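Local coordinates for protein pectinesterase 1 (Solanum lycopersicum, PDB 1XG2) that hydrolyses the methyl esters of pectin's galacturonosyl units as the catalytic domain of a plant cell-wall esterase, releasing methanol and de-esterified pectin, at residues G40-N45 with Y63-T68; D96-N101 with R124-A129. All blocks are in the same frame, centred on the assembly; numbering follows the deposited sequence.

Contact 1. Residues G40-N45 with Y63-T68; sequences GTYKEN and YATTIT
Strands 40-43 and 65-68 are parallel neighbours at one end of a sheet in the right-handed parallel beta-helix of pectinesterases. G40 N donates to A64 O, T66 N to G40 O, Y42 N to T66 O and T68 N to Y42 O. The Y42 N to T66 O bond is the shortest of these, at 2.7 Å, and lies nearly along the C=O axis. T68 N sits above the carbonyl plane of Y42.

Y42 carries the buried side. Its CG is anti to the carbonyl carbon (chi1 -61°). CB lies 3.7 Å from I67 CD1, and CG is slightly farther from the same methyl. CD1 comes to 3.5 Å from T66 O, which lies in the ring plane at the edge. CE1 meets T65 CG2 at 4.1 Å. At the tip, OH bonds to K38 O.

At G40 a side chain would collide with the preceding carbonyl O, so the backbone suits glycine. On the face with T41, T66 and T68, T41 CG2 touches T68 CG2 at 3.7 Å, crossing obliquely. T68 holds that methyl in the crowded position between N and carbonyl carbon, while its OG1 bonds to Q100. A water donates to T68 O (2.8 Å) and to N45 OD1.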
loop_
_atom_site.group_PDB
_atom_site.type_symbol
_atom_site.label_atom_id
_atom_site.label_comp_id
_atom_site.label_asym_id
_atom_site.label_seq_id
_atom_site.Cartn_x
_atom_site.Cartn_y
_atom_site.Cartn_z
ATOM N N GLY A 40 26.771 7.475 -0.159
ATOM C CA GLY A 40 26.500 8.894 -0.115
ATOM C C GLY A 40 25.070 9.135 0.318
ATOM O O GLY A 40 24.256 8.206 0.378
ATOM N N THR A 41 24.781 10.388 0.638
ATOM C CA THR A 41 23.443 10.822 0.987
ATOM C C THR A 41 22.942 11.715 -0.142
ATOM O O THR A 41 23.587 12.695 -0.500
ATOM C CB THR A 41 23.483 11.531 2.333
ATOM O OG1 THR A 41 23.772 10.556 3.352
ATOM C CG2 THR A 41 22.114 12.087 2.712
ATOM N N TYR A 42 21.793 11.349 -0.707
ATOM C CA TYR A 42 21.250 11.993 -1.894
ATOM C C TYR A 42 19.959 12.664 -1.481
ATOM O O TYR A 42 18.977 12.000 -1.166
ATOM C CB TYR A 42 21.001 10.948 -2.992
ATOM C CG TYR A 42 22.245 10.222 -3.444
ATOM C CD1 TYR A 42 22.818 9.223 -2.666
ATOM C CD2 TYR A 42 22.861 10.542 -4.656
ATOM C CE1 TYR A 42 23.969 8.561 -3.077
ATOM C CE2 TYR A 42 24.025 9.883 -5.078
ATOM C CZ TYR A 42 24.571 8.899 -4.279
ATOM O OH TYR A 42 25.706 8.245 -4.689
ATOM N N LYS A 43 19.989 13.990 -1.480
ATOM C CA LYS A 43 18.892 14.826 -1.025
ATOM C C LYS A 43 18.001 15.073 -2.240
ATOM O O LYS A 43 18.145 16.088 -2.928
ATOM C CB LYS A 43 19.473 16.144 -0.484
ATOM C CG LYS A 43 18.936 16.691 0.823
ATOM C CD LYS A 43 20.120 17.311 1.636
ATOM C CE LYS A 43 19.671 18.276 2.748
ATOM N NZ LYS A 43 20.850 18.812 3.526
ATOM N N GLU A 44 17.114 14.118 -2.526
ATOM C CA GLU A 44 16.189 14.223 -3.650
ATOM C C GLU A 44 14.883 13.473 -3.387
ATOM O O GLU A 44 14.824 12.540 -2.582
ATOM C CB GLU A 44 16.810 13.764 -5.001
ATOM C CG GLU A 44 17.894 12.709 -4.946
ATOM C CD GLU A 44 18.466 12.321 -6.315
ATOM O OE1 GLU A 44 17.749 12.336 -7.342
ATOM O OE2 GLU A 44 19.666 11.960 -6.351
ATOM N N ASN A 45 13.832 13.930 -4.052
ATOM C CA ASN A 45 12.553 13.243 -4.089
ATOM C C ASN A 45 12.432 12.568 -5.439
ATOM O O ASN A 45 12.354 13.237 -6.473
ATOM C CB ASN A 45 11.397 14.215 -3.854
ATOM C CG ASN A 45 11.279 14.630 -2.397
ATOM O OD1 ASN A 45 11.901 15.609 -1.964
ATOM N ND2 ASN A 45 10.474 13.898 -1.633
ATOM N N TYR A 63 23.172 1.180 5.345
ATOM C CA TYR A 63 23.767 2.248 6.162
ATOM C C TYR A 63 24.585 3.241 5.337
ATOM O O TYR A 63 24.780 4.375 5.768
ATOM C CB TYR A 63 24.620 1.670 7.314
ATOM C CG TYR A 63 23.899 0.635 8.129
ATOM C CD1 TYR A 63 24.434 -0.628 8.317
ATOM C CD2 TYR A 63 22.660 0.908 8.700
ATOM C CE1 TYR A 63 23.756 -1.585 9.062
ATOM C CE2 TYR A 63 21.977 -0.043 9.425
ATOM C CZ TYR A 63 22.524 -1.272 9.610
ATOM O OH TYR A 63 21.836 -2.212 10.341
ATOM N N ALA A 64 25.023 2.820 4.153
ATOM C CA ALA A 64 25.969 3.545 3.309
ATOM C C ALA A 64 25.368 4.454 2.224
ATOM O O ALA A 64 25.971 5.463 1.888
ATOM C CB ALA A 64 26.902 2.545 2.638
ATOM N N THR A 65 24.233 4.055 1.645
ATOM C CA THR A 65 23.546 4.835 0.621
ATOM C C THR A 65 22.194 5.257 1.159
ATOM O O THR A 65 21.389 4.417 1.550
ATOM C CB THR A 65 23.364 4.039 -0.696
ATOM O OG1 THR A 65 24.634 3.722 -1.266
ATOM C CG2 THR A 65 22.729 4.911 -1.776
ATOM N N THR A 66 21.951 6.564 1.179
ATOM C CA THR A 66 20.711 7.121 1.709
ATOM C C THR A 66 20.070 8.091 0.702
ATOM O O THR A 66 20.743 8.990 0.189
ATOM C CB THR A 66 21.014 7.883 3.003
ATOM O OG1 THR A 66 21.473 6.980 4.014
ATOM C CG2 THR A 66 19.772 8.470 3.592
ATOM N N ILE A 67 18.784 7.904 0.432
ATOM C CA ILE A 67 17.984 8.890 -0.284
ATOM C C ILE A 67 17.165 9.584 0.772
ATOM O O ILE A 67 16.469 8.920 1.538
ATOM C CB ILE A 67 17.067 8.226 -1.331
ATOM C CG1 ILE A 67 17.842 7.205 -2.145
ATOM C CG2 ILE A 67 16.423 9.279 -2.245
ATOM C CD1 ILE A 67 19.094 7.739 -2.849
ATOM N N THR A 68 17.235 10.919 0.826
ATOM C CA THR A 68 16.597 11.659 1.902
ATOM C C THR A 68 15.781 12.845 1.399
ATOM O O THR A 68 16.066 13.407 0.348
ATOM C CB THR A 68 17.639 12.092 2.964
ATOM O OG1 THR A 68 16.982 12.645 4.123
ATOM C CG2 THR A 68 18.563 13.180 2.458
HETATM O O HOH W 1 25.867 8.600 3.215
HETATM O O HOH W 2 14.955 15.672 -0.929
#

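Contact 2. Residues D96-N101 with R124-A129; sequences DICIQN and RCRIDA
Segments 96-101 and 124-129 run parallel and in step, each residue beside its partner from D96-R124 to N101-A129. The axes of strands 98-101 and 126-128 are 4.8 Å apart and nearly parallel. Four backbone bonds alternate between the segments: R126 N to I97 O, I99 N to R126 O, D128 N to I99 O and N101 N to D128 O. The last three lie nearly along the C=O axis.

D96 and R124 both have positive phi, and their side chains run side by side. R124 grips the carboxylate side-on with two nitrogens. R124 NE reaches D96 OD1 and R124 NH2 reaches D96 OD2, both at 2.9 Å. Each oxygen uses its syn lone pair, and the two planes are 28° apart.

The segments belong to adjacent coils of the parallel beta-helix. On one face I99 and I127 lie side by side, I127 CD1 4.1 Å from I99 CG1. Nearby, C125 SG meets I97 CG2 at 3.8 Å. The two cysteines, C98 and C125, are not disulfide-bonded here.

The other face carries C98, R126, Q100 and D128. C98 SG is anti to its backbone N (chi1 172°). It lies over one face of the R126 guanidinium, offset toward the rim, 3.4 Å from NH2 of R126. R126 bends at chi3 to bring this group over, and its NH2 bonds to M62 O. Q100 and D128 run alongside, with amide and carboxylate planes perpendicular. D128 OD2 forms a salt bridge with R171. A water donates to D128 OD2 at 2.7 Å and also to N101 O.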
loop_
_atom_site.group_PDB
_atom_site.type_symbol
_atom_site.label_atom_id
_atom_site.label_comp_id
_atom_site.label_asym_id
_atom_site.label_seq_id
_atom_site.Cartn_x
_atom_site.Cartn_y
_atom_site.Cartn_z
ATOM N N ASP A 96 19.524 -2.749 -0.538
ATOM C CA ASP A 96 20.775 -2.265 0.064
ATOM C C ASP A 96 20.867 -0.754 0.113
ATOM O O ASP A 96 21.859 -0.169 -0.305
ATOM C CB ASP A 96 21.988 -2.843 -0.679
ATOM C CG ASP A 96 22.124 -4.325 -0.494
ATOM O OD1 ASP A 96 21.937 -4.806 0.650
ATOM O OD2 ASP A 96 22.398 -5.083 -1.444
ATOM N N ILE A 97 19.814 -0.128 0.614
ATOM C CA ILE A 97 19.695 1.327 0.534
ATOM C C ILE A 97 18.789 1.802 1.660
ATOM O O ILE A 97 17.967 1.049 2.162
ATOM C CB ILE A 97 19.164 1.744 -0.863
ATOM C CG1 ILE A 97 19.379 3.244 -1.111
ATOM C CG2 ILE A 97 17.684 1.372 -1.026
ATOM C CD1 ILE A 97 19.190 3.643 -2.542
ATOM N N CYS A 98 18.963 3.050 2.064
ATOM C CA CYS A 98 18.098 3.686 3.062
ATOM C C CYS A 98 17.230 4.725 2.359
ATOM O O CYS A 98 17.726 5.472 1.540
ATOM C CB CYS A 98 18.944 4.382 4.142
ATOM S SG CYS A 98 17.947 5.391 5.278
ATOM N N ILE A 99 15.932 4.729 2.648
ATOM C CA ILE A 99 15.038 5.802 2.252
ATOM C C ILE A 99 14.577 6.448 3.537
ATOM O O ILE A 99 14.086 5.778 4.423
ATOM C CB ILE A 99 13.815 5.289 1.461
ATOM C CG1 ILE A 99 14.233 4.365 0.294
ATOM C CG2 ILE A 99 13.001 6.472 0.921
ATOM C CD1 ILE A 99 15.219 4.955 -0.673
ATOM N N GLN A 100 14.735 7.759 3.636
ATOM C CA GLN A 100 14.367 8.451 4.850
ATOM C C GLN A 100 13.637 9.754 4.600
ATOM O O GLN A 100 13.815 10.414 3.564
ATOM C CB GLN A 100 15.586 8.688 5.736
ATOM C CG GLN A 100 16.652 9.539 5.145
ATOM C CD GLN A 100 17.651 10.066 6.215
ATOM O OE1 GLN A 100 18.263 11.108 6.024
ATOM N NE2 GLN A 100 17.822 9.325 7.301
ATOM N N ASN A 101 12.796 10.088 5.570
ATOM C CA ASN A 101 12.155 11.393 5.640
ATOM C C ASN A 101 12.499 12.003 7.001
ATOM O O ASN A 101 12.176 11.442 8.048
ATOM C CB ASN A 101 10.650 11.280 5.406
ATOM C CG ASN A 101 9.984 12.637 5.251
ATOM O OD1 ASN A 101 10.289 13.572 6.007
ATOM N ND2 ASN A 101 9.112 12.770 4.270
ATOM N N ARG A 124 16.692 -5.865 2.121
ATOM C CA ARG A 124 17.835 -5.327 2.848
ATOM C C ARG A 124 17.858 -3.796 2.779
ATOM O O ARG A 124 18.887 -3.200 2.464
ATOM C CB ARG A 124 19.145 -5.901 2.305
ATOM C CG ARG A 124 19.272 -7.416 2.479
ATOM C CD ARG A 124 20.693 -7.933 2.279
ATOM N NE ARG A 124 21.244 -7.582 0.976
ATOM C CZ ARG A 124 21.256 -8.376 -0.099
ATOM N NH1 ARG A 124 20.765 -9.608 -0.066
ATOM N NH2 ARG A 124 21.794 -7.935 -1.221
ATOM N N CYS A 125 16.705 -3.181 3.040
ATOM C CA CYS A 125 16.579 -1.727 3.055
ATOM C C CYS A 125 16.304 -1.233 4.451
ATOM O O CYS A 125 15.804 -1.980 5.273
ATOM C CB CYS A 125 15.436 -1.297 2.139
ATOM S SG CYS A 125 15.835 -1.560 0.411
ATOM N N ARG A 126 16.604 0.045 4.695
ATOM C CA ARG A 126 16.294 0.714 5.946
ATOM C C ARG A 126 15.331 1.860 5.596
ATOM O O ARG A 126 15.695 2.739 4.849
ATOM C CB ARG A 126 17.585 1.264 6.570
ATOM C CG ARG A 126 17.425 1.810 7.986
ATOM C CD ARG A 126 18.756 2.043 8.736
ATOM N NE ARG A 126 19.708 2.768 7.897
ATOM C CZ ARG A 126 19.841 4.081 7.849
ATOM N NH1 ARG A 126 19.096 4.874 8.615
ATOM N NH2 ARG A 126 20.730 4.609 7.031
ATOM N N ILE A 127 14.107 1.825 6.107
ATOM C CA ILE A 127 13.111 2.856 5.824
ATOM C C ILE A 127 12.877 3.594 7.120
ATOM O O ILE A 127 12.446 3.010 8.083
ATOM C CB ILE A 127 11.815 2.227 5.276
ATOM C CG1 ILE A 127 12.120 1.153 4.201
ATOM C CG2 ILE A 127 10.904 3.294 4.732
ATOM C CD1 ILE A 127 12.865 1.632 2.977
ATOM N N ASP A 128 13.155 4.894 7.134
ATOM C CA ASP A 128 13.320 5.653 8.373
ATOM C C ASP A 128 12.528 6.960 8.312
ATOM O O ASP A 128 12.780 7.792 7.463
ATOM C CB ASP A 128 14.823 5.926 8.581
ATOM C CG ASP A 128 15.111 6.937 9.692
ATOM O OD1 ASP A 128 16.302 7.124 10.024
ATOM O OD2 ASP A 128 14.243 7.606 10.276
ATOM N N ALA A 129 11.542 7.086 9.190
ATOM C CA ALA A 129 10.832 8.338 9.437
ATOM C C ALA A 129 10.115 8.246 10.798
ATOM O O ALA A 129 10.517 7.473 11.665
ATOM C CB ALA A 129 9.857 8.633 8.309
HETATM O O HOH W 3 14.258 10.265 9.622
#

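Contact 1 closes before contact 2 opens along the chain, and their centres are about 9 Å apart. Both belong to one parallel sheet, in which strands 40-43, 65-69, 98-101 and 126-128 follow one another in chain order. Strands 65-69 and 98-101 are neighbours, so the contacts are joined by direct bonding. C98 N lies 2.8 Å from T65 O, a probable hydrogen bond. Side chains continue the link where Y63 packs on R126. Each of the four strands comes from a successive coil of the beta-helix. Contact 1 lies away from the annotated sites. Contact 2 leads toward Q131 and D132, the probable transition-state stabiliser and proton donor, which follow A129 closely.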